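Local coordinates for protein DR2417 (Deinococcus radiodurans, PDB 4XWW) that degrades RNA as a metal-dependent 5'-3' exoribonuclease of the metallo-beta-lactamase superfamily, works as a homodimer, and probably also takes part in rRNA maturation, at residues Pro94-Leu108 with Lys118-Val132. Residues are numbered along the deposited sequence; the frame is centred on the assembly and turned at random. Where two conformers were deposited one is given.
Sequences PYIFARLPRVPVYGL and KLSEFGLQDVDLREV
P94 sits over the F122 ring, its CB 3.6 Å from the ring centroid in a CH-pi contact, while its CG packs on the aliphatic part of K118, whose NZ pairs with E87. The far edge of F122 turns toward one face of Y95 in a T-shaped pair with planes at 74°, so two neighbouring residues of helix 93-97 hold this solvent-exposed ring at the end of helix 109-122. Packing tightens inward, toward buried F97, L119 and V105. F97 meets L124 CD1 through its CB, at 3.9 Å, and V127 CG1 through the CD2 side of its ring; L119 CD2 lies at the ring edge, and W80 meets the ring edge-to-face. V105 CG1 and L129 CD2 lie alongside each other, 3.8 Å apart, on the same face of the two bridged strands.

The strands themselves run parallel: V105 N donates to D128 O, R130 N to V105 O (2.7 Å), G107 N to R130 O, and V132 N to G107 O. Where they splay apart at V103, a water bridges V103 O to D128 N.

R102 and R130 form the polar, solvent-facing part. With its chain bent at chi2 (-53°), R102, in one of its two modelled conformers, brings NE and NH2 side-on to the single acceptor Q125 O, at 3.1 and 3.0 Å, in the carbonyl plane. R130 instead extends beside Y106, its guanidinium 83° from that ring; NH1 reaches Y106 OH at 2.8 Å, tilted out of the guanidinium plane, P104 CB covers one face, and D128 OD2 takes NH2 in a salt bridge, which together limit rotation of the group.

Strand 104-107, helix 109-122 and strand 128-131 form a beta-alpha-beta crossover, with strand 128-131 outermost in its sheet within this chain, part of the metallo-beta-lactamase fold that carries the zinc site.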
loop_
_atom_site.group_PDB
_atom_site.type_symbol
_atom_site.label_atom_id
_atom_site.label_comp_id
_atom_site.label_asym_id
_atom_site.label_seq_id
_atom_site.Cartn_x
_atom_site.Cartn_y
_atom_site.Cartn_z
ATOM N N PRO A 94 27.123 -8.774 5.060
ATOM C CA PRO A 94 28.047 -7.916 5.816
ATOM C C PRO A 94 27.822 -7.989 7.326
ATOM O O PRO A 94 28.771 -8.064 8.106
ATOM C CB PRO A 94 27.716 -6.509 5.299
ATOM C CG PRO A 94 27.176 -6.729 3.951
ATOM C CD PRO A 94 26.413 -8.010 4.013
ATOM N N TYR A 95 26.556 -7.988 7.721
ATOM C CA TYR A 95 26.186 -8.058 9.131
ATOM C C TYR A 95 26.448 -9.437 9.734
ATOM O O TYR A 95 26.957 -9.547 10.849
ATOM C CB TYR A 95 24.716 -7.670 9.291
ATOM C CG TYR A 95 24.415 -6.338 8.639
ATOM C CD1 TYR A 95 24.037 -6.268 7.300
ATOM C CD2 TYR A 95 24.551 -5.147 9.347
ATOM C CE1 TYR A 95 23.777 -5.048 6.696
ATOM C CE2 TYR A 95 24.294 -3.925 8.748
ATOM C CZ TYR A 95 23.906 -3.883 7.424
ATOM O OH TYR A 95 23.645 -2.674 6.820
ATOM N N ILE A 96 26.122 -10.480 8.981
ATOM C CA ILE A 96 26.316 -11.858 9.426
ATOM C C ILE A 96 27.807 -12.258 9.434
ATOM O O ILE A 96 28.313 -12.753 10.453
ATOM C CB ILE A 96 25.489 -12.841 8.537
ATOM C CG1 ILE A 96 23.983 -12.545 8.654
ATOM C CG2 ILE A 96 25.837 -14.308 8.881
ATOM C CD1 ILE A 96 23.131 -13.141 7.555
ATOM N N PHE A 97 28.518 -12.045 8.324
ATOM C CA PHE A 97 29.918 -12.492 8.241
ATOM C C PHE A 97 30.813 -11.789 9.271
ATOM O O PHE A 97 31.787 -12.370 9.736
ATOM C CB PHE A 97 30.507 -12.274 6.836
ATOM C CG PHE A 97 30.004 -13.242 5.787
ATOM C CD1 PHE A 97 29.351 -14.415 6.141
ATOM C CD2 PHE A 97 30.209 -12.978 4.440
ATOM C CE1 PHE A 97 28.895 -15.303 5.168
ATOM C CE2 PHE A 97 29.754 -13.857 3.455
ATOM C CZ PHE A 97 29.100 -15.028 3.823
ATOM N N ALA A 98 30.487 -10.548 9.636
ATOM C CA ALA A 98 31.316 -9.810 10.595
ATOM C C ALA A 98 31.308 -10.455 11.980
ATOM O O ALA A 98 32.243 -10.266 12.764
ATOM C CB ALA A 98 30.862 -8.359 10.693
ATOM N N ARG A 99 30.271 -11.232 12.271
ATOM C CA ARG A 99 30.110 -11.805 13.602
ATOM C C ARG A 99 30.481 -13.293 13.683
ATOM O O ARG A 99 30.398 -13.895 14.752
ATOM C CB ARG A 99 28.670 -11.601 14.076
ATOM C CG ARG A 99 28.235 -10.139 14.091
ATOM C CD ARG A 99 27.032 -9.937 14.997
ATOM N NE ARG A 99 27.336 -10.344 16.368
ATOM C CZ ARG A 99 26.432 -10.471 17.335
ATOM N NH1 ARG A 99 25.152 -10.225 17.089
ATOM N NH2 ARG A 99 26.811 -10.851 18.549
ATOM N N LEU A 100 30.906 -13.878 12.564
ATOM C CA LEU A 100 31.206 -15.313 12.511
ATOM C C LEU A 100 32.617 -15.626 11.993
ATOM O O LEU A 100 33.268 -14.781 11.386
ATOM C CB LEU A 100 30.152 -16.015 11.640
ATOM C CG LEU A 100 28.723 -16.052 12.209
ATOM C CD1 LEU A 100 27.737 -16.539 11.154
ATOM C CD2 LEU A 100 28.635 -16.921 13.463
ATOM N N PRO A 101 33.104 -16.857 12.244
ATOM C CA PRO A 101 34.403 -17.275 11.706
ATOM C C PRO A 101 34.472 -17.198 10.182
ATOM O O PRO A 101 33.445 -17.341 9.514
ATOM C CB PRO A 101 34.510 -18.739 12.149
ATOM C CG PRO A 101 33.698 -18.805 13.388
ATOM C CD PRO A 101 32.537 -17.895 13.126
ATOM N N ARG A 102 35.659 -16.965 9.637
ATOM C CA ARG A 102 35.829 -17.028 8.189
ATOM C C ARG A 102 35.718 -18.486 7.742
ATOM O O ARG A 102 36.466 -19.343 8.199
ATOM C CB ARG A 102 37.164 -16.428 7.771
ATOM C CG ARG A 102 37.288 -14.943 8.077
ATOM C CD ARG A 102 36.119 -14.156 7.503
ATOM N NE ARG A 102 36.341 -12.719 7.578
ATOM C CZ ARG A 102 35.863 -11.940 8.541
ATOM N NH1 ARG A 102 35.127 -12.461 9.515
ATOM N NH2 ARG A 102 36.120 -10.639 8.523
ATOM N N VAL A 103 34.758 -18.751 6.864
ATOM C CA VAL A 103 34.489 -20.090 6.344
ATOM C C VAL A 103 34.380 -20.000 4.824
ATOM O O VAL A 103 34.177 -18.913 4.274
ATOM C CB VAL A 103 33.176 -20.690 6.944
ATOM C CG1 VAL A 103 33.275 -20.787 8.463
ATOM C CG2 VAL A 103 31.934 -19.858 6.522
ATOM N N PRO A 104 34.511 -21.143 4.130
ATOM C CA PRO A 104 34.374 -21.054 2.674
ATOM C C PRO A 104 32.959 -20.651 2.226
ATOM O O PRO A 104 31.950 -21.139 2.757
ATOM C CB PRO A 104 34.741 -22.477 2.202
ATOM C CG PRO A 104 35.643 -23.012 3.299
ATOM C CD PRO A 104 35.021 -22.462 4.556
ATOM N N VAL A 105 32.909 -19.723 1.269
ATOM C CA VAL A 105 31.660 -19.188 0.737
ATOM C C VAL A 105 31.605 -19.410 -0.773
ATOM O O VAL A 105 32.397 -18.835 -1.516
ATOM C CB VAL A 105 31.530 -17.686 1.050
ATOM C CG1 VAL A 105 30.223 -17.118 0.529
ATOM C CG2 VAL A 105 31.674 -17.435 2.557
ATOM N N TYR A 106 30.672 -20.246 -1.214
ATOM C CA TYR A 106 30.587 -20.651 -2.617
ATOM C C TYR A 106 29.491 -19.941 -3.397
ATOM O O TYR A 106 28.366 -19.804 -2.913
ATOM C CB TYR A 106 30.352 -22.158 -2.712
ATOM C CG TYR A 106 31.521 -22.955 -2.177
ATOM C CD1 TYR A 106 32.580 -23.318 -3.006
ATOM C CD2 TYR A 106 31.578 -23.319 -0.839
ATOM C CE1 TYR A 106 33.661 -24.040 -2.508
ATOM C CE2 TYR A 106 32.659 -24.035 -0.337
ATOM C CZ TYR A 106 33.698 -24.388 -1.174
ATOM O OH TYR A 106 34.770 -25.110 -0.673
ATOM N N GLY A 107 29.805 -19.496 -4.609
ATOM C CA GLY A 107 28.763 -18.925 -5.447
ATOM C C GLY A 107 29.210 -18.691 -6.876
ATOM O O GLY A 107 30.391 -18.784 -7.177
ATOM N N LEU A 108 28.267 -18.352 -7.756
ATOM C CA LEU A 108 28.621 -18.099 -9.161
ATOM C C LEU A 108 29.207 -16.683 -9.352
ATOM O O LEU A 108 29.108 -15.853 -8.452
ATOM C CB LEU A 108 27.398 -18.345 -10.047
ATOM C CG LEU A 108 27.262 -19.843 -10.332
ATOM C CD1 LEU A 108 26.283 -20.493 -9.382
ATOM C CD2 LEU A 108 26.894 -20.119 -11.789
ATOM N N LYS A 118 30.040 -5.475 -1.917
ATOM C CA LYS A 118 29.293 -5.228 -0.691
ATOM C C LYS A 118 30.215 -5.295 0.517
ATOM O O LYS A 118 30.212 -4.399 1.360
ATOM C CB LYS A 118 28.157 -6.252 -0.576
ATOM C CG LYS A 118 27.064 -5.937 0.432
ATOM C CD LYS A 118 25.898 -6.928 0.310
ATOM C CE LYS A 118 24.930 -6.540 -0.808
ATOM N NZ LYS A 118 24.059 -5.393 -0.413
ATOM N N LEU A 119 31.023 -6.351 0.587
ATOM C CA LEU A 119 31.952 -6.519 1.691
ATOM C C LEU A 119 32.994 -5.410 1.697
ATOM O O LEU A 119 33.404 -4.943 2.755
ATOM C CB LEU A 119 32.627 -7.898 1.622
ATOM C CG LEU A 119 31.628 -9.051 1.713
ATOM C CD1 LEU A 119 32.319 -10.396 1.522
ATOM C CD2 LEU A 119 30.888 -9.013 3.036
ATOM N N SER A 120 33.410 -4.981 0.510
ATOM C CA SER A 120 34.369 -3.893 0.390
ATOM C C SER A 120 33.842 -2.601 1.019
ATOM O O SER A 120 34.552 -1.953 1.791
ATOM C CB SER A 120 34.722 -3.656 -1.078
ATOM O OG SER A 120 35.646 -2.595 -1.206
ATOM N N GLU A 121 32.602 -2.240 0.691
ATOM C CA GLU A 121 31.951 -1.052 1.255
ATOM C C GLU A 121 31.978 -1.077 2.775
ATOM O O GLU A 121 32.058 -0.032 3.426
ATOM C CB GLU A 121 30.495 -0.939 0.787
ATOM C CG GLU A 121 30.289 -0.907 -0.718
ATOM C CD GLU A 121 30.381 0.489 -1.305
ATOM O OE1 GLU A 121 30.365 1.469 -0.532
ATOM O OE2 GLU A 121 30.464 0.602 -2.546
ATOM N N PHE A 122 31.906 -2.281 3.333
ATOM C CA PHE A 122 31.851 -2.451 4.776
ATOM C C PHE A 122 33.214 -2.626 5.407
ATOM O O PHE A 122 33.325 -2.655 6.626
ATOM C CB PHE A 122 30.965 -3.638 5.137
ATOM C CG PHE A 122 29.537 -3.261 5.365
ATOM C CD1 PHE A 122 28.761 -2.800 4.318
ATOM C CD2 PHE A 122 28.974 -3.354 6.625
ATOM C CE1 PHE A 122 27.441 -2.438 4.516
ATOM C CE2 PHE A 122 27.660 -3.001 6.835
ATOM C CZ PHE A 122 26.889 -2.541 5.777
ATOM N N GLY A 123 34.246 -2.745 4.581
ATOM C CA GLY A 123 35.598 -2.922 5.077
ATOM C C GLY A 123 35.887 -4.319 5.593
ATOM O O GLY A 123 36.919 -4.547 6.223
ATOM N N LEU A 124 34.981 -5.260 5.330
ATOM C CA LEU A 124 35.179 -6.640 5.770
ATOM C C LEU A 124 36.268 -7.328 4.960
ATOM O O LEU A 124 36.220 -7.374 3.726
ATOM C CB LEU A 124 33.883 -7.447 5.679
ATOM C CG LEU A 124 33.078 -7.584 6.971
ATOM C CD1 LEU A 124 32.117 -8.757 6.889
ATOM C CD2 LEU A 124 33.991 -7.730 8.171
ATOM N N GLN A 125 37.241 -7.882 5.675
ATOM C CA GLN A 125 38.436 -8.430 5.056
ATOM C C GLN A 125 38.525 -9.946 5.187
ATOM O O GLN A 125 37.975 -10.541 6.117
ATOM C CB GLN A 125 39.681 -7.785 5.673
ATOM C CG GLN A 125 39.761 -6.278 5.486
ATOM C CD GLN A 125 40.357 -5.889 4.147
ATOM O OE1 GLN A 125 39.663 -5.373 3.268
ATOM N NE2 GLN A 125 41.652 -6.131 3.988
ATOM N N ASP A 126 39.220 -10.554 4.235
ATOM C CA ASP A 126 39.572 -11.970 4.279
ATOM C C ASP A 126 38.374 -12.913 4.269
ATOM O O ASP A 126 38.450 -14.022 4.803
ATOM C CB ASP A 126 40.443 -12.260 5.502
ATOM C CG ASP A 126 41.705 -11.420 5.525
ATOM O OD1 ASP A 126 42.538 -11.579 4.608
ATOM O OD2 ASP A 126 41.859 -10.603 6.456
ATOM N N VAL A 127 37.275 -12.486 3.659
ATOM C CA VAL A 127 36.183 -13.417 3.403
ATOM C C VAL A 127 36.607 -14.380 2.296
ATOM O O VAL A 127 37.112 -13.965 1.251
ATOM C CB VAL A 127 34.881 -12.712 3.005
ATOM C CG1 VAL A 127 33.824 -13.739 2.624
ATOM C CG2 VAL A 127 34.380 -11.836 4.155
ATOM N N ASP A 128 36.399 -15.665 2.545
ATOM C CA ASP A 128 36.851 -16.726 1.656
ATOM C C ASP A 128 35.817 -17.020 0.564
ATOM O O ASP A 128 35.099 -18.022 0.632
ATOM C CB ASP A 128 37.138 -17.969 2.495
ATOM C CG ASP A 128 37.851 -19.057 1.728
ATOM O OD1 ASP A 128 38.167 -18.878 0.538
ATOM O OD2 ASP A 128 38.101 -20.096 2.354
ATOM N N LEU A 129 35.740 -16.140 -0.434
ATOM C CA LEU A 129 34.849 -16.359 -1.570
ATOM C C LEU A 129 35.449 -17.331 -2.597
ATOM O O LEU A 129 36.585 -17.162 -3.046
ATOM C CB LEU A 129 34.495 -15.019 -2.240
ATOM C CG LEU A 129 33.857 -13.948 -1.344
ATOM C CD1 LEU A 129 33.559 -12.641 -2.113
ATOM C CD2 LEU A 129 32.567 -14.471 -0.776
ATOM N N ARG A 130 34.673 -18.355 -2.945
ATOM C CA ARG A 130 35.089 -19.393 -3.877
ATOM C C ARG A 130 34.107 -19.560 -5.026
ATOM O O ARG A 130 32.949 -19.925 -4.835
ATOM C CB ARG A 130 35.257 -20.721 -3.146
ATOM C CG ARG A 130 36.305 -20.668 -2.074
ATOM C CD ARG A 130 36.354 -21.967 -1.312
ATOM N NE ARG A 130 37.336 -21.914 -0.238
ATOM C CZ ARG A 130 37.790 -22.976 0.410
ATOM N NH1 ARG A 130 37.357 -24.191 0.087
ATOM N NH2 ARG A 130 38.673 -22.825 1.380
ATOM N N GLU A 131 34.593 -19.311 -6.232
ATOM C CA GLU A 131 33.753 -19.365 -7.416
ATOM C C GLU A 131 33.401 -20.791 -7.827
ATOM O O GLU A 131 34.265 -21.681 -7.853
ATOM C CB GLU A 131 34.451 -18.645 -8.569
ATOM C CG GLU A 131 33.608 -18.529 -9.815
ATOM C CD GLU A 131 34.325 -17.792 -10.926
ATOM O OE1 GLU A 131 34.707 -16.621 -10.712
ATOM O OE2 GLU A 131 34.514 -18.389 -12.005
ATOM N N VAL A 132 32.130 -20.998 -8.163
ATOM C CA VAL A 132 31.700 -22.237 -8.784
ATOM C C VAL A 132 31.020 -21.940 -10.109
ATOM O O VAL A 132 30.783 -20.786 -10.464
ATOM C CB VAL A 132 30.735 -23.043 -7.887
ATOM C CG1 VAL A 132 31.443 -23.539 -6.629
ATOM C CG2 VAL A 132 29.475 -22.230 -7.537
HETATM O O HOH W 1 34.711 -16.385 4.806
#